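Local coordinates for protein myosin-I heavy chain (Dictyostelium discoideum, PDB 5EJY) that moves along actin as an ATP-driven class VII myosin motor in early phagocytosis and adhesion, this chain being a MyTH4-FERM unit of its tail, at residues A[4-15]-A[144-155]; A[107-115]-A[125-133]. All blocks are in the same frame, centred on the assembly; numbering follows the deposited sequence. Where two conformers were deposited one is given.

Contact 1: A[4-15]-A[144-155]; sequences QILNDEEISLYS and KYFAAYLKTTIQ
Lys151 and Asp8 meet at about a right angle where the N-terminal segment 4-15 crosses helix 143-155. The lysine leaves the helix with its chain bent at chi3 (79°), which brings NZ up against the loop's oxygens. There Lys151 NZ donates to Gln4 OE1 (2.9 Å), whose other partner is Tyr171 OH, to Leu6 O (3.0 Å), and, as a salt bridge, to Asp8 OD1. Gln155 NE2 reaches the same OD1 in a nearly straight bond (2.6 Å, 167°) from the opposite face of the carboxylate, its amide standing almost perpendicular to it. With the lysine cut back to an alanine, Leu6 O would probably lose this donor and Asp8 its charged mate. Beside this polar cluster, Leu6 lays CD2 against Ala148 CB and Ile11 stretches CD1 to Lys151 CB (3.7 Å). At the far end, Lys144 CB sits over a face of the Tyr14 ring, 3.7 Å from its centroid. Tyr14 in turn presents its edge to the face of Tyr145, a T-shaped pair with centroids 5.4 Å apart. One water donates to both Tyr14 O and Tyr145 O. The chemistry implies that one buried lysine draws together three oxygens of the loop, its charge probably offset by Asp8.

Contact 2: A[107-115]-A[125-133]; sequences CQLIKQSTS and VWELIHFTC
Leu109 turns its CG anti to the carbonyl carbon (chi1 -56°) and extends beyond it, a pair of torsions that carries both methyls across to helix 119-133. The result is a worked example of knobs-into-holes packing: the leucine is the knob, and Val125, Leu128, Ile129 and Thr132 form the hole. Leu109 rests CB on Ile129 CG1 (3.6 Å) and lays CD2 on Leu128 CB (3.8 Å). Leu109 CD1 reaches Thr132 OG1 (3.4 Å). That hydroxyl is already engaged, donating to Leu128 O within its own helix, and so shows the leucine methyl a tethered oxygen. Val125 holds CG1 anti to its backbone N (chi1 -178°) and straddles the backbone of 109-112, with CG1 near Leu109 O and CG2 near Gln112 CB. Ser113 then touches Trp126 through CB, 3.7 Å from NE1, while Ile129 CD1 sits over one face of the indole, toward its rim. A water in the plane of the indole accepts from Trp126 NE1 and donates to Ser113 O, so a polar bridge spans the edge of a mostly apolar, buried interface. The segments 107-112 and 125-133 run roughly antiparallel (156°), with their axes 9.5 Å apart at closest approach, within the helical MyTH4 domain. Around them, helix 53-70 packs on Gln112 and Val125, helix 161-180 on Trp126 and His130, and helix 189-196 on Phe131.

From the N terminus, the chain first lays down 4-15, then enters helix 16-23 and the helices of the MyTH4 domain. Contact 2 closes a short loop, nine residues between its segments, joining helices 102-112 and 119-133. Helix 143-155 comes next in the chain, and contact 1 brings it back to the starting segment, closing a loop of 128 residues that wholly encloses the smaller one. Their centres lie 15 Å apart, and helix 143-155 joins them: Tyr149 OH makes a probable hydrogen bond to Ser113 OG, Leu150 and Thr153 pack on Trp126, and Phe146 packs on Cys133. Thus the N-terminal segment is tied through one helix to the buried helical core.

Contact 1: A[4-15]-A[144-155]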
# COMPACT_ATOMS: atom_id res chain seq x y z
N GLN A 4 -24.42 9.95 0.59
CA GLN A 4 -24.95 9.38 1.82
C GLN A 4 -25.24 7.89 1.64
O GLN A 4 -25.58 7.44 0.54
CB GLN A 4 -26.23 10.11 2.24
CG GLN A 4 -26.02 11.57 2.58
CD GLN A 4 -25.19 11.74 3.84
OE1 GLN A 4 -25.37 11.01 4.81
NE2 GLN A 4 -24.28 12.70 3.82
N ILE A 5 -25.07 7.13 2.71
CA ILE A 5 -25.46 5.73 2.70
C ILE A 5 -26.97 5.70 2.86
O ILE A 5 -27.66 4.81 2.33
CB ILE A 5 -24.79 4.96 3.86
CG1 ILE A 5 -23.26 4.99 3.71
CG2 ILE A 5 -25.27 3.52 3.89
CD1 ILE A 5 -22.53 4.89 5.03
N LEU A 6 -27.48 6.69 3.58
CA LEU A 6 -28.90 6.81 3.87
C LEU A 6 -29.26 8.28 4.01
O LEU A 6 -28.58 9.03 4.71
CB LEU A 6 -29.23 6.10 5.18
CG LEU A 6 -30.71 5.82 5.42
CD1 LEU A 6 -31.20 4.89 4.33
CD2 LEU A 6 -30.91 5.19 6.78
N ASN A 7 -30.33 8.71 3.34
CA ASN A 7 -30.84 10.07 3.51
C ASN A 7 -31.46 10.30 4.89
O ASN A 7 -32.00 9.38 5.50
CB ASN A 7 -31.87 10.40 2.44
CG ASN A 7 -31.29 10.35 1.04
OD1 ASN A 7 -30.16 10.78 0.81
ND2 ASN A 7 -32.06 9.81 0.10
N ASP A 8 -31.40 11.54 5.39
CA ASP A 8 -32.00 11.85 6.68
C ASP A 8 -33.47 11.42 6.71
O ASP A 8 -33.98 11.00 7.74
CB ASP A 8 -31.90 13.36 7.00
CG ASP A 8 -30.52 13.77 7.51
OD1 ASP A 8 -29.76 12.91 8.01
OD2 ASP A 8 -30.20 14.98 7.43
N GLU A 9 -34.13 11.49 5.56
CA GLU A 9 -35.57 11.26 5.48
C GLU A 9 -35.91 9.78 5.55
O GLU A 9 -37.07 9.41 5.76
CB GLU A 9 -36.13 11.85 4.19
CG GLU A 9 -35.52 11.25 2.94
CD GLU A 9 -36.23 11.68 1.68
OE1 GLU A 9 -37.19 12.48 1.78
OE2 GLU A 9 -35.83 11.22 0.59
N GLU A 10 -34.90 8.93 5.36
CA GLU A 10 -35.09 7.48 5.40
C GLU A 10 -34.72 6.92 6.75
O GLU A 10 -34.92 5.74 7.01
CB GLU A 10 -34.21 6.80 4.36
CG GLU A 10 -34.49 7.11 2.91
CD GLU A 10 -33.52 6.38 2.01
OE1 GLU A 10 -32.41 6.92 1.75
OE2 GLU A 10 -33.84 5.25 1.58
N ILE A 11 -34.16 7.76 7.61
CA ILE A 11 -33.76 7.32 8.94
C ILE A 11 -34.93 6.71 9.70
O ILE A 11 -34.77 5.73 10.42
CB ILE A 11 -33.21 8.49 9.78
CG1 ILE A 11 -31.85 8.94 9.26
CG2 ILE A 11 -33.10 8.08 11.23
CD1 ILE A 11 -31.36 10.20 9.94
N SER A 12 -36.11 7.32 9.55
CA SER A 12 -37.29 6.87 10.29
C SER A 12 -37.87 5.58 9.72
O SER A 12 -38.57 4.86 10.42
CB SER A 12 -38.35 7.99 10.35
OG SER A 12 -38.77 8.38 9.06
N LEU A 13 -37.57 5.28 8.47
CA LEU A 13 -38.07 4.07 7.82
C LEU A 13 -37.31 2.80 8.21
O LEU A 13 -37.85 1.69 8.14
CB LEU A 13 -38.04 4.24 6.30
CG LEU A 13 -39.12 5.17 5.77
CD1 LEU A 13 -38.85 5.57 4.32
CD2 LEU A 13 -40.49 4.50 5.92
N TYR A 14 -36.06 2.96 8.62
CA TYR A 14 -35.23 1.81 8.94
C TYR A 14 -34.92 1.77 10.43
O TYR A 14 -33.93 2.32 10.90
CB TYR A 14 -33.94 1.83 8.11
CG TYR A 14 -34.19 1.63 6.64
CD1 TYR A 14 -34.24 0.36 6.10
CD2 TYR A 14 -34.39 2.71 5.79
CE1 TYR A 14 -34.48 0.16 4.75
CE2 TYR A 14 -34.63 2.52 4.45
CZ TYR A 14 -34.67 1.25 3.93
OH TYR A 14 -34.90 1.04 2.60
N SER A 15 -35.80 1.10 11.16
CA SER A 15 -35.66 1.02 12.60
C SER A 15 -35.12 -0.35 12.99
O SER A 15 -35.69 -1.37 12.61
CB SER A 15 -37.02 1.23 13.27
OG SER A 15 -36.93 0.93 14.65
N LYS A 144 -28.74 -0.45 5.97
CA LYS A 144 -29.61 0.72 6.12
C LYS A 144 -30.05 0.93 7.57
O LYS A 144 -30.15 2.05 8.05
CB LYS A 144 -30.82 0.63 5.20
CG LYS A 144 -30.45 0.51 3.73
CD LYS A 144 -30.81 1.76 2.95
CE LYS A 144 -31.03 1.44 1.47
NZ LYS A 144 -31.31 2.66 0.66
N TYR A 145 -30.31 -0.17 8.28
CA TYR A 145 -30.69 -0.08 9.68
C TYR A 145 -29.52 0.44 10.49
O TYR A 145 -29.70 1.25 11.40
CB TYR A 145 -31.12 -1.44 10.21
CG TYR A 145 -32.36 -1.98 9.53
CD1 TYR A 145 -33.63 -1.60 9.96
CD2 TYR A 145 -32.26 -2.86 8.47
CE1 TYR A 145 -34.77 -2.10 9.33
CE2 TYR A 145 -33.39 -3.35 7.84
CZ TYR A 145 -34.64 -2.97 8.28
OH TYR A 145 -35.76 -3.46 7.65
N PHE A 146 -28.32 -0.03 10.17
CA PHE A 146 -27.16 0.39 10.92
C PHE A 146 -26.84 1.83 10.60
O PHE A 146 -26.48 2.61 11.48
CB PHE A 146 -25.93 -0.52 10.65
CG PHE A 146 -24.71 -0.06 11.39
CD1 PHE A 146 -24.65 -0.15 12.77
CD2 PHE A 146 -23.65 0.51 10.71
CE1 PHE A 146 -23.53 0.30 13.46
CE2 PHE A 146 -22.53 0.98 11.41
CZ PHE A 146 -22.47 0.86 12.78
N ALA A 147 -26.98 2.20 9.33
CA ALA A 147 -26.73 3.59 8.95
C ALA A 147 -27.71 4.54 9.64
O ALA A 147 -27.35 5.65 10.03
CB ALA A 147 -26.82 3.73 7.44
N ALA A 148 -28.96 4.10 9.78
CA ALA A 148 -29.95 4.93 10.49
C ALA A 148 -29.52 5.11 11.93
O ALA A 148 -29.62 6.20 12.52
CB ALA A 148 -31.33 4.29 10.40
N TYR A 149 -29.01 4.04 12.51
CA TYR A 149 -28.56 4.07 13.89
C TYR A 149 -27.41 5.06 14.09
O TYR A 149 -27.38 5.81 15.07
CB TYR A 149 -28.14 2.66 14.33
CG TYR A 149 -27.76 2.57 15.78
CD1 TYR A 149 -28.71 2.72 16.78
CD2 TYR A 149 -26.45 2.32 16.16
CE1 TYR A 149 -28.37 2.63 18.11
CE2 TYR A 149 -26.09 2.23 17.48
CZ TYR A 149 -27.07 2.39 18.46
OH TYR A 149 -26.74 2.31 19.79
N LEU A 150 -26.46 5.07 13.14
CA LEU A 150 -25.34 6.00 13.18
C LEU A 150 -25.81 7.46 13.11
O LEU A 150 -25.41 8.29 13.90
CB LEU A 150 -24.38 5.74 12.00
CG LEU A 150 -23.53 4.47 12.07
CD1 LEU A 150 -22.66 4.35 10.82
CD2 LEU A 150 -22.67 4.49 13.31
N LYS A 151 -26.64 7.76 12.13
CA LYS A 151 -27.05 9.14 11.90
C LYS A 151 -27.88 9.65 13.07
O LYS A 151 -27.70 10.79 13.53
CB LYS A 151 -27.81 9.26 10.58
CG LYS A 151 -27.01 8.82 9.37
CD LYS A 151 -27.59 9.33 8.07
CE LYS A 151 -27.21 10.78 7.82
NZ LYS A 151 -27.68 11.24 6.48
N THR A 152 -28.78 8.82 13.57
CA THR A 152 -29.55 9.19 14.75
C THR A 152 -28.60 9.52 15.90
O THR A 152 -28.80 10.50 16.63
CB THR A 152 -30.51 8.07 15.20
OG1 THR A 152 -31.48 7.84 14.17
CG2 THR A 152 -31.22 8.46 16.49
N THR A 153 -27.56 8.71 16.05
CA THR A 153 -26.60 8.95 17.12
C THR A 153 -25.86 10.27 16.92
O THR A 153 -25.63 11.01 17.87
CB THR A 153 -25.59 7.81 17.21
OG1 THR A 153 -26.27 6.58 17.52
CG2 THR A 153 -24.56 8.10 18.28
N ILE A 154 -25.49 10.54 15.67
CA ILE A 154 -24.76 11.76 15.34
C ILE A 154 -25.63 13.01 15.50
O ILE A 154 -25.15 14.07 15.92
CB ILE A 154 -24.24 11.71 13.89
CG1 ILE A 154 -23.18 10.60 13.71
CG2 ILE A 154 -23.65 13.06 13.49
CD1 ILE A 154 -22.96 10.18 12.26
N GLN A 155 -26.90 12.89 15.17
CA GLN A 155 -27.78 14.06 15.10
C GLN A 155 -28.46 14.43 16.41
O GLN A 155 -28.76 15.61 16.65
CB GLN A 155 -28.80 13.91 13.96
CG GLN A 155 -28.15 13.99 12.59
CD GLN A 155 -29.05 13.53 11.47
OE1 GLN A 155 -30.23 13.23 11.69
NE2 GLN A 155 -28.51 13.46 10.26
O HOH W 1 -32.01 1.68 12.77

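Contact 2: A[107-115]-A[125-133]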
# COMPACT_ATOMS: atom_id res chain seq x y z
N CYS A 107 -24.81 -6.41 15.01
CA CYS A 107 -25.97 -6.46 15.89
C CYS A 107 -25.54 -6.50 17.34
O CYS A 107 -26.20 -5.92 18.20
CB CYS A 107 -26.87 -7.67 15.58
SG CYS A 107 -27.83 -7.50 14.10
N GLN A 108 -24.46 -7.22 17.63
CA GLN A 108 -23.93 -7.25 18.99
C GLN A 108 -23.47 -5.88 19.45
O GLN A 108 -23.62 -5.52 20.62
CB GLN A 108 -22.78 -8.25 19.12
CG GLN A 108 -23.19 -9.70 18.93
CD GLN A 108 -22.04 -10.67 19.18
OE1 GLN A 108 -21.04 -10.32 19.81
NE2 GLN A 108 -22.17 -11.89 18.68
N LEU A 109 -22.89 -5.10 18.53
CA LEU A 109 -22.40 -3.76 18.89
C LEU A 109 -23.55 -2.75 19.03
O LEU A 109 -23.51 -1.88 19.90
CB LEU A 109 -21.37 -3.27 17.86
CG LEU A 109 -20.18 -4.22 17.69
CD1 LEU A 109 -19.23 -3.74 16.58
CD2 LEU A 109 -19.44 -4.40 19.01
N ILE A 110 -24.54 -2.87 18.17
CA ILE A 110 -25.75 -2.05 18.31
C ILE A 110 -26.37 -2.33 19.67
O ILE A 110 -26.66 -1.42 20.45
CB ILE A 110 -26.77 -2.35 17.21
CG1 ILE A 110 -26.20 -1.94 15.85
CG2 ILE A 110 -28.11 -1.64 17.49
CD1 ILE A 110 -26.92 -2.54 14.67
N LYS A 111 -26.56 -3.62 19.96
CA LYS A 111 -27.11 -4.08 21.23
C LYS A 111 -26.37 -3.52 22.44
O LYS A 111 -26.98 -2.95 23.35
CB LYS A 111 -27.12 -5.62 21.27
CG LYS A 111 -27.27 -6.23 22.66
CD LYS A 111 -27.17 -7.77 22.60
CE LYS A 111 -27.07 -8.36 24.01
NZ LYS A 111 -28.35 -8.12 24.77
N GLN A 112 -25.05 -3.68 22.46
CA GLN A 112 -24.27 -3.28 23.63
C GLN A 112 -24.16 -1.77 23.79
O GLN A 112 -23.73 -1.29 24.84
CB GLN A 112 -22.87 -3.90 23.61
CG GLN A 112 -22.86 -5.41 23.88
CD GLN A 112 -23.43 -5.77 25.25
OE1 GLN A 112 -24.64 -5.95 25.40
NE2 GLN A 112 -22.56 -5.89 26.24
N SER A 113 -24.52 -1.02 22.75
CA SER A 113 -24.51 0.43 22.85
C SER A 113 -25.93 0.98 23.05
O SER A 113 -26.15 2.19 22.99
CB SER A 113 -23.86 1.07 21.61
OG SER A 113 -24.62 0.80 20.44
N THR A 114 -26.89 0.08 23.27
CA THR A 114 -28.29 0.47 23.49
C THR A 114 -28.61 0.41 24.98
O THR A 114 -28.43 -0.62 25.61
CB THR A 114 -29.25 -0.44 22.72
OG1 THR A 114 -29.10 -0.22 21.31
CG2 THR A 114 -30.72 -0.15 23.12
N SER A 115 -29.08 1.54 25.53
CA SER A 115 -29.38 1.63 26.96
C SER A 115 -28.21 1.19 27.80
O SER A 115 -28.39 0.46 28.77
CB SER A 115 -30.60 0.79 27.31
OG SER A 115 -31.75 1.36 26.73
N VAL A 125 -17.70 0.50 23.39
CA VAL A 125 -18.50 -0.13 22.34
C VAL A 125 -18.40 0.69 21.06
O VAL A 125 -18.31 0.13 19.98
CB VAL A 125 -19.99 -0.30 22.70
CG1 VAL A 125 -20.72 -1.01 21.55
CG2 VAL A 125 -20.15 -1.08 23.98
N TRP A 126 -18.41 2.01 21.18
CA TRP A 126 -18.33 2.86 19.99
C TRP A 126 -16.95 2.81 19.31
O TRP A 126 -16.85 2.94 18.09
CB TRP A 126 -18.81 4.29 20.28
CG TRP A 126 -20.31 4.38 20.19
CD1 TRP A 126 -21.21 4.33 21.23
CD2 TRP A 126 -21.09 4.47 18.99
NE1 TRP A 126 -22.49 4.41 20.74
CE2 TRP A 126 -22.45 4.49 19.37
CE3 TRP A 126 -20.76 4.54 17.63
CZ2 TRP A 126 -23.48 4.59 18.44
CZ3 TRP A 126 -21.78 4.63 16.71
CH2 TRP A 126 -23.13 4.66 17.11
N GLU A 127 -15.90 2.59 20.10
CA GLU A 127 -14.58 2.28 19.54
C GLU A 127 -14.62 0.98 18.72
O GLU A 127 -14.05 0.92 17.64
CB GLU A 127 -13.54 2.16 20.65
CG GLU A 127 -13.17 3.51 21.30
CD GLU A 127 -12.34 3.34 22.56
OE1 GLU A 127 -12.09 2.19 22.97
OE2 GLU A 127 -11.94 4.37 23.16
N LEU A 128 -15.28 -0.05 19.26
CA LEU A 128 -15.49 -1.30 18.54
C LEU A 128 -16.27 -1.10 17.26
O LEU A 128 -15.94 -1.69 16.23
CB LEU A 128 -16.23 -2.32 19.41
CG LEU A 128 -15.45 -2.87 20.60
CD1 LEU A 128 -16.34 -3.80 21.45
CD2 LEU A 128 -14.20 -3.61 20.12
N ILE A 129 -17.33 -0.30 17.33
CA ILE A 129 -18.11 0.01 16.15
C ILE A 129 -17.21 0.63 15.08
O ILE A 129 -17.26 0.27 13.90
CB ILE A 129 -19.30 0.96 16.51
CG1 ILE A 129 -20.45 0.14 17.12
CG2 ILE A 129 -19.82 1.69 15.30
CD1 ILE A 129 -21.53 1.02 17.85
N HIS A 130 -16.35 1.55 15.50
CA HIS A 130 -15.47 2.25 14.59
C HIS A 130 -14.40 1.30 14.00
O HIS A 130 -14.11 1.36 12.81
CB HIS A 130 -14.83 3.45 15.32
CG HIS A 130 -14.10 4.40 14.43
ND1 HIS A 130 -13.33 5.43 14.92
CD2 HIS A 130 -14.01 4.47 13.08
CE1 HIS A 130 -12.79 6.09 13.91
NE2 HIS A 130 -13.19 5.53 12.78
N PHE A 131 -13.84 0.42 14.84
CA PHE A 131 -12.88 -0.59 14.34
C PHE A 131 -13.56 -1.43 13.26
O PHE A 131 -12.96 -1.76 12.25
CB PHE A 131 -12.44 -1.56 15.44
CG PHE A 131 -11.72 -0.92 16.60
CD1 PHE A 131 -10.87 0.17 16.41
CD2 PHE A 131 -11.87 -1.43 17.88
CE1 PHE A 131 -10.21 0.74 17.48
CE2 PHE A 131 -11.22 -0.85 18.97
CZ PHE A 131 -10.39 0.24 18.77
N THR A 132 -14.81 -1.79 13.51
CA THR A 132 -15.52 -2.71 12.63
C THR A 132 -15.84 -2.03 11.32
O THR A 132 -15.62 -2.60 10.25
CB THR A 132 -16.82 -3.27 13.31
OG1 THR A 132 -16.46 -3.87 14.55
CG2 THR A 132 -17.49 -4.32 12.42
N CYS A 133 -16.36 -0.80 11.39
CA CYS A 133 -16.64 -0.02 10.19
C CYS A 133 -15.39 0.18 9.32
O CYS A 133 -15.50 0.31 8.10
CB CYS A 133 -17.21 1.35 10.57
SG CYS A 133 -18.92 1.26 11.20
O HOH W 2 -24.76 4.63 22.45